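Local structure of putative antioxidant defense protein Mlr4105 (Mesorhizobium loti, 3C1L) at residues 43-46 with 47-50; 21-24 with 25-29; 163-166 with 167-170; 81-84 with 85-88. The protein probably acts in antioxidant defence as an AhpD-like protein with peroxidase (peroxiredoxin) activity. One frame throughout, in Å; residues are numbered along the deposited sequence.

Contact 1: 43-46 with 47-50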
ATOM      1  N   PHE B  43     -32.423 -18.044  -2.306  1.00 29.23           N
ATOM      2  CA  PHE B  43     -32.568 -19.060  -1.227  1.00 29.47           C
ATOM      3  C   PHE B  43     -33.369 -18.496  -0.041  1.00 29.39           C
ATOM      4  O   PHE B  43     -33.810 -19.250   0.820  1.00 28.33           O
ATOM      5  CB  PHE B  43     -31.203 -19.574  -0.731  1.00 30.12           C
ATOM      6  CG  PHE B  43     -30.378 -18.527   0.039  1.00 31.49           C
ATOM      7  CD1 PHE B  43     -30.558 -18.329   1.403  1.00 29.60           C
ATOM      8  CD2 PHE B  43     -29.435 -17.770  -0.603  1.00 39.56           C
ATOM      9  CE1 PHE B  43     -29.813 -17.396   2.095  1.00 34.31           C
ATOM     10  CE2 PHE B  43     -28.679 -16.814   0.094  1.00 41.73           C
ATOM     11  CZ  PHE B  43     -28.876 -16.634   1.440  1.00 37.15           C
ATOM     12  N   ASP B  44     -33.555 -17.171  -0.024  1.00 29.76           N
ATOM     13  CA  ASP B  44     -34.312 -16.456   0.996  1.00 29.66           C
ATOM     14  C   ASP B  44     -35.037 -15.225   0.384  1.00 29.63           C
ATOM     15  O   ASP B  44     -34.409 -14.205   0.120  1.00 31.91           O
ATOM     16  CB  ASP B  44     -33.291 -16.014   2.064  1.00 30.02           C
ATOM     17  CG  ASP B  44     -33.923 -15.644   3.393  1.00 33.07           C
ATOM     18  OD1 ASP B  44     -35.123 -15.333   3.452  1.00 38.21           O
ATOM     19  OD2 ASP B  44     -33.198 -15.694   4.404  1.00 39.64           O
ATOM     20  N   ASP B  45     -36.346 -15.304   0.163  1.00 29.45           N
ATOM     21  CA  ASP B  45     -37.098 -14.197  -0.453  1.00 31.25           C
ATOM     22  C   ASP B  45     -36.963 -12.911   0.345  1.00 32.35           C
ATOM     23  O   ASP B  45     -37.268 -11.834  -0.159  1.00 32.73           O
ATOM     24  CB  ASP B  45     -38.607 -14.520  -0.541  1.00 32.35           C
ATOM     25  CG  ASP B  45     -38.974 -15.396  -1.729  1.00 36.81           C
ATOM     26  OD1 ASP B  45     -38.053 -15.912  -2.406  1.00 47.09           O
ATOM     27  OD2 ASP B  45     -40.198 -15.574  -1.971  1.00 31.65           O
ATOM     28  N   LYS B  46     -36.561 -13.059   1.608  1.00 32.41           N
ATOM     29  CA  LYS B  46     -36.379 -11.961   2.554  1.00 33.39           C
ATOM     30  C   LYS B  46     -35.185 -11.144   2.153  1.00 32.43           C
ATOM     31  O   LYS B  46     -35.249  -9.923   2.073  1.00 32.22           O
ATOM     32  CB  LYS B  46     -36.159 -12.545   3.967  1.00 34.99           C
ATOM     33  CG  LYS B  46     -36.523 -11.650   5.136  1.00 43.94           C
ATOM     34  CD  LYS B  46     -37.181 -12.464   6.272  1.00 46.59           C
ATOM     35  CE  LYS B  46     -37.875 -11.543   7.311  1.00 53.68           C
ATOM     36  NZ  LYS B  46     -38.677 -12.277   8.383  1.00 47.93           N
ATOM     37  N   LYS B  47     -34.092 -11.850   1.895  1.00 31.52           N
ATOM     38  CA  LYS B  47     -32.868 -11.258   1.448  1.00 32.65           C
ATOM     39  C   LYS B  47     -33.010 -10.671   0.018  1.00 31.55           C
ATOM     40  O   LYS B  47     -32.604  -9.549  -0.238  1.00 30.88           O
ATOM     41  CB  LYS B  47     -31.753 -12.312   1.480  1.00 32.73           C
ATOM     42  CG  LYS B  47     -31.492 -12.928   2.845  1.00 35.07           C
ATOM     43  CD  LYS B  47     -30.083 -13.537   2.922  1.00 43.54           C
ATOM     44  CE  LYS B  47     -29.770 -14.246   4.243  1.00 44.55           C
ATOM     45  NZ  LYS B  47     -30.518 -13.753   5.416  1.00 40.10           N
ATOM     46  N   LEU B  48     -33.574 -11.445  -0.898  1.00 30.99           N
ATOM     47  CA  LEU B  48     -33.780 -11.020  -2.284  1.00 29.89           C
ATOM     48  C   LEU B  48     -34.534  -9.697  -2.311  1.00 29.55           C
ATOM     49  O   LEU B  48     -34.100  -8.752  -2.948  1.00 32.43           O
ATOM     50  CB  LEU B  48     -34.545 -12.115  -3.056  1.00 29.29           C
ATOM     51  CG  LEU B  48     -34.853 -11.969  -4.544  1.00 28.58           C
ATOM     52  CD1 LEU B  48     -33.566 -11.807  -5.351  1.00 27.94           C
ATOM     53  CD2 LEU B  48     -35.665 -13.188  -5.053  1.00 26.14           C
ATOM     54  N   ARG B  49     -35.652  -9.620  -1.607  1.00 28.73           N
ATOM     55  CA  ARG B  49     -36.382  -8.372  -1.506  1.00 31.02           C
ATOM     56  C   ARG B  49     -35.538  -7.237  -0.931  1.00 31.59           C
ATOM     57  O   ARG B  49     -35.686  -6.123  -1.361  1.00 32.73           O
ATOM     58  CB  ARG B  49     -37.646  -8.507  -0.661  1.00 31.79           C
ATOM     59  CG  ARG B  49     -38.903  -8.833  -1.460  1.00 44.06           C
ATOM     60  CD  ARG B  49     -39.253  -7.751  -2.498  1.00 57.82           C
ATOM     61  NE  ARG B  49     -39.376  -6.414  -1.908  1.00 64.20           N
ATOM     62  CZ  ARG B  49     -40.508  -5.896  -1.424  1.00 70.35           C
ATOM     63  NH1 ARG B  49     -41.646  -6.601  -1.439  1.00 70.86           N
ATOM     64  NH2 ARG B  49     -40.504  -4.665  -0.906  1.00 68.82           N
ATOM     65  N   ALA B  50     -34.715  -7.516   0.080  1.00 30.91           N
ATOM     66  CA  ALA B  50     -33.851  -6.502   0.661  1.00 32.36           C
ATOM     67  C   ALA B  50     -32.902  -6.018  -0.425  1.00 34.02           C
ATOM     68  O   ALA B  50     -32.739  -4.800  -0.645  1.00 35.32           O
ATOM     69  CB  ALA B  50     -33.045  -7.070   1.848  1.00 32.25           C
TER

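Contact 2: 21-24 with 25-29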
ATOM      1  N   LYS B  21     -40.473 -16.887  -8.797  1.00 26.12           N
ATOM      2  CA  LYS B  21     -40.642 -17.396 -10.156  1.00 27.97           C
ATOM      3  C   LYS B  21     -41.261 -16.322 -11.088  1.00 28.18           C
ATOM      4  O   LYS B  21     -40.747 -16.055 -12.181  1.00 27.68           O
ATOM      5  CB  LYS B  21     -41.516 -18.651 -10.127  1.00 26.77           C
ATOM      6  CG  LYS B  21     -40.923 -19.825  -9.333  1.00 24.39           C
ATOM      7  CD  LYS B  21     -41.738 -21.106  -9.590  1.00 27.94           C
ATOM      8  CE  LYS B  21     -41.696 -22.102  -8.424  1.00 26.55           C
ATOM      9  NZ  LYS B  21     -42.812 -23.133  -8.521  1.00 26.05           N
ATOM     10  N   ALA B  22     -42.348 -15.705 -10.619  1.00 27.99           N
ATOM     11  CA  ALA B  22     -43.032 -14.602 -11.319  1.00 26.78           C
ATOM     12  C   ALA B  22     -42.128 -13.388 -11.565  1.00 26.84           C
ATOM     13  O   ALA B  22     -42.058 -12.852 -12.696  1.00 26.46           O
ATOM     14  CB  ALA B  22     -44.274 -14.178 -10.530  1.00 24.88           C
ATOM     15  N   TYR B  23     -41.443 -12.954 -10.509  1.00 25.98           N
ATOM     16  CA  TYR B  23     -40.564 -11.825 -10.576  1.00 26.37           C
ATOM     17  C   TYR B  23     -39.446 -12.019 -11.600  1.00 28.04           C
ATOM     18  O   TYR B  23     -39.085 -11.093 -12.341  1.00 26.13           O
ATOM     19  CB  TYR B  23     -39.916 -11.595  -9.209  1.00 28.12           C
ATOM     20  CG  TYR B  23     -38.973 -10.423  -9.228  1.00 29.61           C
ATOM     21  CD1 TYR B  23     -39.451  -9.117  -9.353  1.00 33.37           C
ATOM     22  CD2 TYR B  23     -37.589 -10.618  -9.180  1.00 31.98           C
ATOM     23  CE1 TYR B  23     -38.570  -8.048  -9.395  1.00 30.10           C
ATOM     24  CE2 TYR B  23     -36.731  -9.569  -9.221  1.00 31.55           C
ATOM     25  CZ  TYR B  23     -37.226  -8.298  -9.327  1.00 31.27           C
ATOM     26  OH  TYR B  23     -36.345  -7.283  -9.366  1.00 32.24           O
ATOM     27  N   PHE B  24     -38.864 -13.215 -11.565  1.00 27.60           N
ATOM     28  CA  PHE B  24     -37.845 -13.656 -12.517  1.00 26.11           C
ATOM     29  C   PHE B  24     -38.441 -13.816 -13.922  1.00 26.05           C
ATOM     30  O   PHE B  24     -37.783 -13.538 -14.906  1.00 26.39           O
ATOM     31  CB  PHE B  24     -37.294 -15.022 -12.056  1.00 27.44           C
ATOM     32  CG  PHE B  24     -36.306 -14.960 -10.897  1.00 25.61           C
ATOM     33  CD1 PHE B  24     -35.971 -13.739 -10.259  1.00 27.88           C
ATOM     34  CD2 PHE B  24     -35.708 -16.138 -10.445  1.00 25.76           C
ATOM     35  CE1 PHE B  24     -35.044 -13.713  -9.207  1.00 25.90           C
ATOM     36  CE2 PHE B  24     -34.789 -16.116  -9.383  1.00 25.45           C
ATOM     37  CZ  PHE B  24     -34.464 -14.921  -8.763  1.00 24.31           C
ATOM     38  N   ALA B  25     -39.679 -14.299 -14.022  1.00 27.92           N
ATOM     39  CA  ALA B  25     -40.362 -14.332 -15.327  1.00 28.14           C
ATOM     40  C   ALA B  25     -40.355 -12.934 -15.971  1.00 29.75           C
ATOM     41  O   ALA B  25     -40.087 -12.788 -17.172  1.00 31.60           O
ATOM     42  CB  ALA B  25     -41.776 -14.882 -15.199  1.00 26.93           C
ATOM     43  N   LYS B  26     -40.575 -11.906 -15.155  1.00 30.41           N
ATOM     44  CA  LYS B  26     -40.544 -10.513 -15.620  1.00 30.99           C
ATOM     45  C   LYS B  26     -39.168  -9.915 -15.925  1.00 33.56           C
ATOM     46  O   LYS B  26     -39.045  -9.166 -16.896  1.00 34.26           O
ATOM     47  CB  LYS B  26     -41.326  -9.625 -14.646  1.00 32.89           C
ATOM     48  CG  LYS B  26     -42.805  -9.993 -14.663  1.00 36.05           C
ATOM     49  CD  LYS B  26     -43.696  -8.979 -13.945  1.00 47.52           C
ATOM     50  CE  LYS B  26     -44.141  -9.482 -12.568  1.00 48.10           C
ATOM     51  NZ  LYS B  26     -42.962  -9.853 -11.758  1.00 36.57           N
ATOM     52  N   CYS B  27     -38.148 -10.213 -15.106  1.00 32.32           N
ATOM     53  CA  CYS B  27     -36.767  -9.940 -15.472  1.00 31.92           C
ATOM     54  C   CYS B  27     -36.492 -10.506 -16.839  1.00 32.16           C
ATOM     55  O   CYS B  27     -36.028  -9.814 -17.726  1.00 33.51           O
ATOM     56  CB  CYS B  27     -35.803 -10.614 -14.518  1.00 31.70           C
ATOM     57  SG  CYS B  27     -35.699  -9.852 -12.931  1.00 35.85           S
ATOM     58  N   GLU B  28     -36.764 -11.791 -17.001  1.00 32.13           N
ATOM     59  CA  GLU B  28     -36.480 -12.456 -18.254  1.00 33.48           C
ATOM     60  C   GLU B  28     -37.288 -11.792 -19.376  1.00 35.02           C
ATOM     61  O   GLU B  28     -36.733 -11.530 -20.441  1.00 36.85           O
ATOM     62  CB  GLU B  28     -36.778 -13.951 -18.130  1.00 32.60           C
ATOM     63  CG  GLU B  28     -36.821 -14.722 -19.442  1.00 39.78           C
ATOM     64  CD  GLU B  28     -35.463 -15.044 -20.003  1.00 45.18           C
ATOM     65  OE1 GLU B  28     -34.540 -15.329 -19.201  1.00 47.06           O
ATOM     66  OE2 GLU B  28     -35.342 -15.043 -21.256  1.00 50.68           O
ATOM     67  N   GLU B  29     -38.573 -11.506 -19.135  1.00 35.05           N
ATOM     68  CA  GLU B  29     -39.418 -10.841 -20.152  1.00 35.06           C
ATOM     69  C   GLU B  29     -38.826  -9.490 -20.529  1.00 34.69           C
ATOM     70  O   GLU B  29     -38.690  -9.182 -21.698  1.00 35.37           O
ATOM     71  CB  GLU B  29     -40.886 -10.694 -19.686  1.00 35.37           C
ATOM     72  CG  GLU B  29     -41.748 -11.952 -19.952  1.00 42.60           C
ATOM     73  CD  GLU B  29     -43.250 -11.780 -19.631  1.00 50.67           C
ATOM     74  OE1 GLU B  29     -43.606 -11.261 -18.538  1.00 49.06           O
ATOM     75  OE2 GLU B  29     -44.078 -12.200 -20.480  1.00 53.13           O
TER

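Contact 3: 163-166 with 167-170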
ATOM      1  N   ALA B 163     -20.044   3.435  -1.928  1.00 26.37           N
ATOM      2  CA  ALA B 163     -20.117   2.544  -0.766  1.00 25.88           C
ATOM      3  C   ALA B 163     -20.713   1.178  -1.088  1.00 26.81           C
ATOM      4  O   ALA B 163     -20.142   0.149  -0.748  1.00 27.58           O
ATOM      5  CB  ALA B 163     -20.919   3.223   0.377  1.00 23.94           C
ATOM      6  N   PHE B 164     -21.869   1.189  -1.758  1.00 27.40           N
ATOM      7  CA  PHE B 164     -22.618  -0.016  -2.117  1.00 28.37           C
ATOM      8  C   PHE B 164     -21.822  -0.950  -2.959  1.00 26.65           C
ATOM      9  O   PHE B 164     -21.895  -2.146  -2.770  1.00 27.85           O
ATOM     10  CB  PHE B 164     -23.878   0.385  -2.906  1.00 29.06           C
ATOM     11  CG  PHE B 164     -24.740  -0.751  -3.273  1.00 26.52           C
ATOM     12  CD1 PHE B 164     -25.651  -1.268  -2.370  1.00 33.19           C
ATOM     13  CD2 PHE B 164     -24.686  -1.296  -4.545  1.00 33.70           C
ATOM     14  CE1 PHE B 164     -26.490  -2.346  -2.751  1.00 35.23           C
ATOM     15  CE2 PHE B 164     -25.519  -2.369  -4.912  1.00 32.09           C
ATOM     16  CZ  PHE B 164     -26.403  -2.879  -4.033  1.00 28.28           C
ATOM     17  N   PHE B 165     -21.036  -0.392  -3.865  1.00 26.18           N
ATOM     18  CA  PHE B 165     -20.153  -1.201  -4.717  1.00 26.90           C
ATOM     19  C   PHE B 165     -18.932  -1.782  -4.072  1.00 29.45           C
ATOM     20  O   PHE B 165     -18.492  -2.879  -4.421  1.00 31.51           O
ATOM     21  CB  PHE B 165     -19.896  -0.494  -6.055  1.00 25.76           C
ATOM     22  CG  PHE B 165     -21.094  -0.661  -6.978  1.00 25.70           C
ATOM     23  CD1 PHE B 165     -21.268  -1.838  -7.663  1.00 32.15           C
ATOM     24  CD2 PHE B 165     -22.111   0.229  -6.956  1.00 29.67           C
ATOM     25  CE1 PHE B 165     -22.382  -2.056  -8.428  1.00 30.86           C
ATOM     26  CE2 PHE B 165     -23.228   0.035  -7.712  1.00 35.02           C
ATOM     27  CZ  PHE B 165     -23.369  -1.124  -8.457  1.00 30.06           C
ATOM     28  N   ASN B 166     -18.408  -1.074  -3.088  1.00 29.15           N
ATOM     29  CA  ASN B 166     -17.446  -1.665  -2.200  1.00 28.91           C
ATOM     30  C   ASN B 166     -17.977  -2.874  -1.429  1.00 31.85           C
ATOM     31  O   ASN B 166     -17.244  -3.793  -1.150  1.00 31.05           O
ATOM     32  CB  ASN B 166     -16.920  -0.600  -1.268  1.00 29.32           C
ATOM     33  CG  ASN B 166     -15.831   0.208  -1.938  1.00 29.14           C
ATOM     34  OD1 ASN B 166     -14.712  -0.263  -1.992  1.00 30.47           O
ATOM     35  ND2 ASN B 166     -16.175   1.372  -2.537  1.00 25.19           N
HETATM   36  N   MSE B 167     -19.269  -2.869  -1.103  1.00 30.15           N
HETATM   37  CA  MSE B 167     -19.889  -4.025  -0.506  1.00 29.48           C
HETATM   38  C   MSE B 167     -20.107  -5.132  -1.540  1.00 27.75           C
HETATM   39  O   MSE B 167     -19.816  -6.270  -1.257  1.00 27.89           O
HETATM   40  CB  MSE B 167     -21.241  -3.680   0.174  1.00 30.52           C
HETATM   41  CG  MSE B 167     -22.152  -4.888   0.370  1.00 30.05           C
HETATM   42 SE   MSE B 167     -23.754  -4.451   1.314  0.75 31.13          SE
HETATM   43  CE  MSE B 167     -24.055  -6.297   1.922  1.00 37.56           C
ATOM     44  N   SER B 168     -20.684  -4.758  -2.673  1.00 29.29           N
ATOM     45  CA  SER B 168     -21.069  -5.652  -3.761  1.00 29.53           C
ATOM     46  C   SER B 168     -19.864  -6.406  -4.309  1.00 30.43           C
ATOM     47  O   SER B 168     -19.953  -7.624  -4.601  1.00 29.27           O
ATOM     48  CB  SER B 168     -21.660  -4.849  -4.948  1.00 32.69           C
ATOM     49  OG  SER B 168     -22.901  -4.240  -4.654  1.00 35.95           O
ATOM     50  N   ASN B 169     -18.785  -5.654  -4.540  1.00 27.86           N
ATOM     51  CA  ASN B 169     -17.513  -6.225  -5.028  1.00 29.80           C
ATOM     52  C   ASN B 169     -16.992  -7.288  -4.067  1.00 27.55           C
ATOM     53  O   ASN B 169     -16.371  -8.240  -4.461  1.00 27.20           O
ATOM     54  CB  ASN B 169     -16.397  -5.149  -5.132  1.00 28.49           C
ATOM     55  CG  ASN B 169     -16.621  -4.113  -6.264  1.00 28.26           C
ATOM     56  OD1 ASN B 169     -15.908  -3.137  -6.309  1.00 25.72           O
ATOM     57  ND2 ASN B 169     -17.583  -4.334  -7.143  1.00 27.08           N
ATOM     58  N   ARG B 170     -17.213  -7.080  -2.780  1.00 30.09           N
ATOM     59  CA  ARG B 170     -16.666  -7.965  -1.760  1.00 28.85           C
ATOM     60  C   ARG B 170     -17.546  -9.204  -1.651  1.00 28.82           C
ATOM     61  O   ARG B 170     -17.037 -10.306  -1.499  1.00 28.76           O
ATOM     62  CB  ARG B 170     -16.470  -7.215  -0.431  1.00 26.47           C
ATOM     63  CG  ARG B 170     -15.297  -6.250  -0.523  1.00 27.99           C
ATOM     64  CD  ARG B 170     -15.065  -5.443   0.710  1.00 29.53           C
ATOM     65  NE  ARG B 170     -13.754  -4.739   0.682  1.00 29.96           N
ATOM     66  CZ  ARG B 170     -13.518  -3.560   0.114  1.00 24.36           C
ATOM     67  NH1 ARG B 170     -14.480  -2.897  -0.516  1.00 26.67           N
ATOM     68  NH2 ARG B 170     -12.303  -3.053   0.147  1.00 22.27           N
TER

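Contact 4: 81-84 with 85-88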
ATOM      1  N   ASN B  81     -11.182  -2.463  -7.472  1.00 29.60           N
ATOM      2  CA  ASN B  81     -11.227  -3.689  -6.670  1.00 29.42           C
ATOM      3  C   ASN B  81     -11.141  -4.939  -7.525  1.00 28.13           C
ATOM      4  O   ASN B  81     -11.146  -6.047  -7.013  1.00 30.35           O
ATOM      5  CB  ASN B  81     -12.485  -3.736  -5.814  1.00 28.55           C
ATOM      6  CG  ASN B  81     -12.542  -2.634  -4.738  1.00 28.97           C
ATOM      7  OD1 ASN B  81     -11.524  -2.229  -4.134  1.00 28.11           O
ATOM      8  ND2 ASN B  81     -13.747  -2.213  -4.437  1.00 25.38           N
ATOM      9  N   HIS B  82     -11.008  -4.760  -8.827  1.00 29.35           N
ATOM     10  CA  HIS B  82     -10.870  -5.862  -9.768  1.00 28.01           C
ATOM     11  C   HIS B  82     -12.015  -6.870  -9.663  1.00 28.05           C
ATOM     12  O   HIS B  82     -11.783  -8.057  -9.624  1.00 26.64           O
ATOM     13  CB  HIS B  82      -9.493  -6.552  -9.655  1.00 27.50           C
ATOM     14  CG  HIS B  82      -8.337  -5.674 -10.054  1.00 30.35           C
ATOM     15  ND1 HIS B  82      -8.119  -5.255 -11.355  1.00 32.28           N
ATOM     16  CD2 HIS B  82      -7.354  -5.116  -9.312  1.00 30.07           C
ATOM     17  CE1 HIS B  82      -7.031  -4.508 -11.391  1.00 33.30           C
ATOM     18  NE2 HIS B  82      -6.549  -4.409 -10.167  1.00 30.57           N
ATOM     19  N   CYS B  83     -13.255  -6.376  -9.636  1.00 29.33           N
ATOM     20  CA  CYS B  83     -14.422  -7.223  -9.520  1.00 28.50           C
ATOM     21  C   CYS B  83     -14.959  -7.675 -10.881  1.00 27.76           C
ATOM     22  O   CYS B  83     -15.579  -6.902 -11.575  1.00 27.27           O
ATOM     23  CB  CYS B  83     -15.554  -6.517  -8.782  1.00 29.30           C
ATOM     24  SG  CYS B  83     -17.010  -7.657  -8.535  1.00 30.65           S
ATOM     25  N   TYR B  84     -14.741  -8.943 -11.212  1.00 25.82           N
ATOM     26  CA  TYR B  84     -15.225  -9.526 -12.457  1.00 27.92           C
ATOM     27  C   TYR B  84     -16.759  -9.455 -12.664  1.00 28.07           C
ATOM     28  O   TYR B  84     -17.243  -9.173 -13.775  1.00 29.99           O
ATOM     29  CB  TYR B  84     -14.783 -10.972 -12.512  1.00 29.34           C
ATOM     30  CG  TYR B  84     -15.257 -11.690 -13.730  1.00 30.13           C
ATOM     31  CD1 TYR B  84     -15.036 -11.161 -14.997  1.00 29.05           C
ATOM     32  CD2 TYR B  84     -15.931 -12.910 -13.625  1.00 29.52           C
ATOM     33  CE1 TYR B  84     -15.481 -11.811 -16.128  1.00 27.39           C
ATOM     34  CE2 TYR B  84     -16.360 -13.560 -14.750  1.00 25.64           C
ATOM     35  CZ  TYR B  84     -16.121 -13.013 -15.989  1.00 27.68           C
ATOM     36  OH  TYR B  84     -16.567 -13.674 -17.085  1.00 29.17           O
ATOM     37  N   TYR B  85     -17.515  -9.696 -11.606  1.00 27.28           N
ATOM     38  CA  TYR B  85     -18.958  -9.701 -11.693  1.00 27.05           C
ATOM     39  C   TYR B  85     -19.424  -8.323 -12.127  1.00 27.28           C
ATOM     40  O   TYR B  85     -20.185  -8.150 -13.118  1.00 27.65           O
ATOM     41  CB  TYR B  85     -19.655 -10.118 -10.357  1.00 27.96           C
ATOM     42  CG  TYR B  85     -21.151 -10.281 -10.602  1.00 25.35           C
ATOM     43  CD1 TYR B  85     -22.012  -9.184 -10.596  1.00 29.89           C
ATOM     44  CD2 TYR B  85     -21.676 -11.504 -10.939  1.00 26.11           C
ATOM     45  CE1 TYR B  85     -23.378  -9.342 -10.910  1.00 29.31           C
ATOM     46  CE2 TYR B  85     -23.037 -11.662 -11.240  1.00 27.68           C
ATOM     47  CZ  TYR B  85     -23.873 -10.585 -11.231  1.00 25.22           C
ATOM     48  OH  TYR B  85     -25.222 -10.798 -11.562  1.00 27.77           O
ATOM     49  N   CYS B  86     -18.921  -7.338 -11.409  1.00 26.97           N
ATOM     50  CA  CYS B  86     -19.443  -6.013 -11.506  1.00 28.75           C
ATOM     51  C   CYS B  86     -18.918  -5.293 -12.687  1.00 29.37           C
ATOM     52  O   CYS B  86     -19.668  -4.527 -13.299  1.00 29.28           O
ATOM     53  CB  CYS B  86     -19.153  -5.232 -10.248  1.00 29.79           C
ATOM     54  SG  CYS B  86     -20.128  -5.822  -8.822  1.00 38.95           S
ATOM     55  N   LEU B  87     -17.666  -5.567 -13.060  1.00 28.30           N
ATOM     56  CA  LEU B  87     -17.130  -4.968 -14.262  1.00 27.95           C
ATOM     57  C   LEU B  87     -17.863  -5.448 -15.527  1.00 27.45           C
ATOM     58  O   LEU B  87     -18.127  -4.660 -16.448  1.00 24.45           O
ATOM     59  CB  LEU B  87     -15.621  -5.194 -14.357  1.00 28.56           C
ATOM     60  CG  LEU B  87     -14.789  -4.395 -13.357  1.00 25.12           C
ATOM     61  CD1 LEU B  87     -13.321  -4.837 -13.330  1.00 26.23           C
ATOM     62  CD2 LEU B  87     -14.897  -2.881 -13.661  1.00 24.17           C
ATOM     63  N   THR B  88     -18.194  -6.736 -15.547  1.00 26.48           N
ATOM     64  CA  THR B  88     -18.981  -7.320 -16.602  1.00 25.43           C
ATOM     65  C   THR B  88     -20.397  -6.721 -16.731  1.00 27.37           C
ATOM     66  O   THR B  88     -20.806  -6.331 -17.834  1.00 27.61           O
ATOM     67  CB  THR B  88     -19.044  -8.842 -16.417  1.00 24.90           C
ATOM     68  OG1 THR B  88     -17.734  -9.354 -16.563  1.00 25.33           O
ATOM     69  CG2 THR B  88     -19.985  -9.535 -17.435  1.00 25.17           C
TER

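Contact 1: 43-46 with 47-50
Two carboxylates share the ammonium group of Lys47: a long, weak salt bridge of 3.5 Å joins NZ to OD2 of Asp44, and the stronger partner is Asp57 of the second subunit. The lysine chain leaves helix 45-60 with CG anti to the carbonyl carbon, runs back toward the N terminus and bends only at its last bond (chi4 -27°), which brings NZ round to the aspartate. On the way it crosses the Asp44 side chain at a slant, Lys47 CG 3.7 Å from Asp44 CB. It then reaches the Phe43 ring, with Lys47 CD 3.6 Å from Phe43 CZ.

Asp44 is also the N-cap. Asp44 OD1 accepts from Lys46 N at 3.3 Å, with the donor above the carboxylate plane, while OD2 is left for the lysine; the carboxylate thus caps the first turn and weakly holds a lysine bound mainly to the second subunit. From its carbonyl O the helical bonding starts: Leu48 N lies 3.1 Å from Asp44 O in a nearly straight bond (174°). Arg49 N to Asp45 O and Ala50 N to Lys46 O continue the pattern.

The Asp45 carboxylate turns instead to Thr20 at the start of helix 18-31, whereas the Phe43 ring meets Trp156 of the second subunit edge-to-face. This first turn of helix 45-60 therefore lies between helix 18-31 of its own chain and the second subunit.

Contact 2: 21-24 with 25-29
Four backbone bonds carry the helix across this join, from Ala25 N to Lys21 O (2.8 Å), Lys26 N to Ala22 O, Cys27 N to Tyr23 O and Glu28 N to Phe24 O. They are the regular i to i+4 bonds of helix 18-31.

A side chain adds one more. Lys26 NZ reaches Ala22 O at 3.3 Å, the same oxygen that its own backbone N binds at 3.0 Å. The two donors come from opposite faces of the carbonyl plane, and NZ stands well above it, at a C=O...N angle of only 97°. The chain can curl back this far because it bends at chi3 (-104°) and again at chi4; Lys26 NZ then also sits 3.3 Å from Tyr23 CA.

The apolar part joins Tyr23 and Cys27. Cys27 SG lies 3.9 Å from Tyr23 CE2 and 4.4 Å from the centroid of the Tyr23 ring, an oblique sulfur-aromatic contact one helical turn apart. Tyr23, Phe24 and Cys27 all touch Leu38 of helix 36-40, and the Phe24 side chain also touches Leu16, Val34 and Ala42. Toward the helix start, the Lys21 ammonium pairs with Glu18.

The chemistry is that of an amphipathic helix: sulfur and aromatic rings occupy the side facing helix 36-40, while the exposed Lys26 spends its ammonium group on the helix's own backbone, an interaction likely to be modest because of its steep approach.

Contact 3: 163-166 with 167-170
Arg170 and Asn166 form the tight, fully buried part of this contact. Their side chains lie side by side and point the same way, the amide and guanidinium planes only 25° apart. Arg170 NH1 donates to two oxygens of one residue, Asn166 O at 3.0 Å and Asn166 OD1 at 3.0 Å. Both acceptors lie in or near the guanidinium plane, and the amide oxygen is met on a lone pair. The arginine's extended chain, from CG to NE, carries the group back along the helix to that place, while NE and NH2 bond to Leu130 O and Thr131 O of the second subunit. A leucine in place of Arg170 would probably leave those two carbonyls and both Asn166 oxygens without this donor, in the midst of the subunit interface. Asn166 ND2 also bonds to Ala162 O and to Thr131 OG1 of its own chain, and OD1 to Asn81.

All this occurs within helix 152-175 of the all-helical AhpD-like fold, where Phe165 packs against helix 67-80 and meets His90 edge-to-face.

One residue of the eight is not buried: Ser168, on the more open side. Ser168 OG, placed beside the backbone N (chi1 -67°), binds Phe164 O at 3.0 Å from above the carbonyl plane, while Ser168 N takes the same oxygen at 2.9 Å. The hydroxyl also nestles against the Phe164 ring, Ser168 OG lying 3.2 Å from Phe164 CE2, and a bound diethylene glycol, probably from the crystallisation liquor, lies about 3 Å from the serine side chain.

Contact 4: 81-84 with 85-88
A CXXC motif, Cys83-Tyr84-Tyr85-Cys86, opens helix 84-98, with Cys83 at the N-cap and Cys86 in the first turn. Cys83 SG, anti to its own backbone nitrogen (chi1 -176°), accepts from Cys86 N at 3.5 Å. Cys83 SG also lies 3.6 Å from Cys86 SG, a packing distance far too long for a disulfide. On its flank it touches Tyr85 CB. Replacing Cys83 by alanine would remove this sulfur, and is likely to leave Cys86 N without its capping acceptor and the second thiol without its mate.

Leu87 N bonds to Cys83 O at 2.9 Å, and the leucine CG rests 3.2 Å from that oxygen. One residue on, Tyr84 O takes two donors from Thr88, the backbone N at 3.2 Å and OG1 at 2.8 Å; Thr88 OG1 also lies 3.4 Å from Tyr84 CE1.

Just before the cap, His82 ends helix 67-80 with a Schellman motif, and its ring meets His82 of the third subunit. Tyr85 OH bonds to Val37 N. A CXXC pair at the start of a helix is the redox site of AhpD itself, so a similar role is probable here.

Overall arrangement
From the N terminus the chain meets contact 2, contact 1, contact 4 and contact 3 in that order; each is local, none closes a long loop, and none nests in or crosses another. Contact 2 lies in helix 18-31, near the edge of the chain, and touches contact 1 where Leu48 CD2 packs 4.2 Å from Phe24 CE1, joining that helix to the start of helix 45-60. Contacts 4 and 3, with centres about 10 Å apart, form the inner pair: Asn81, before the CXXC turn, probably bonds to both asparagines of 163-170, joining the loop after helix 67-80 to helix 152-175. Contacts 1, 3 and 4 all touch the second subunit.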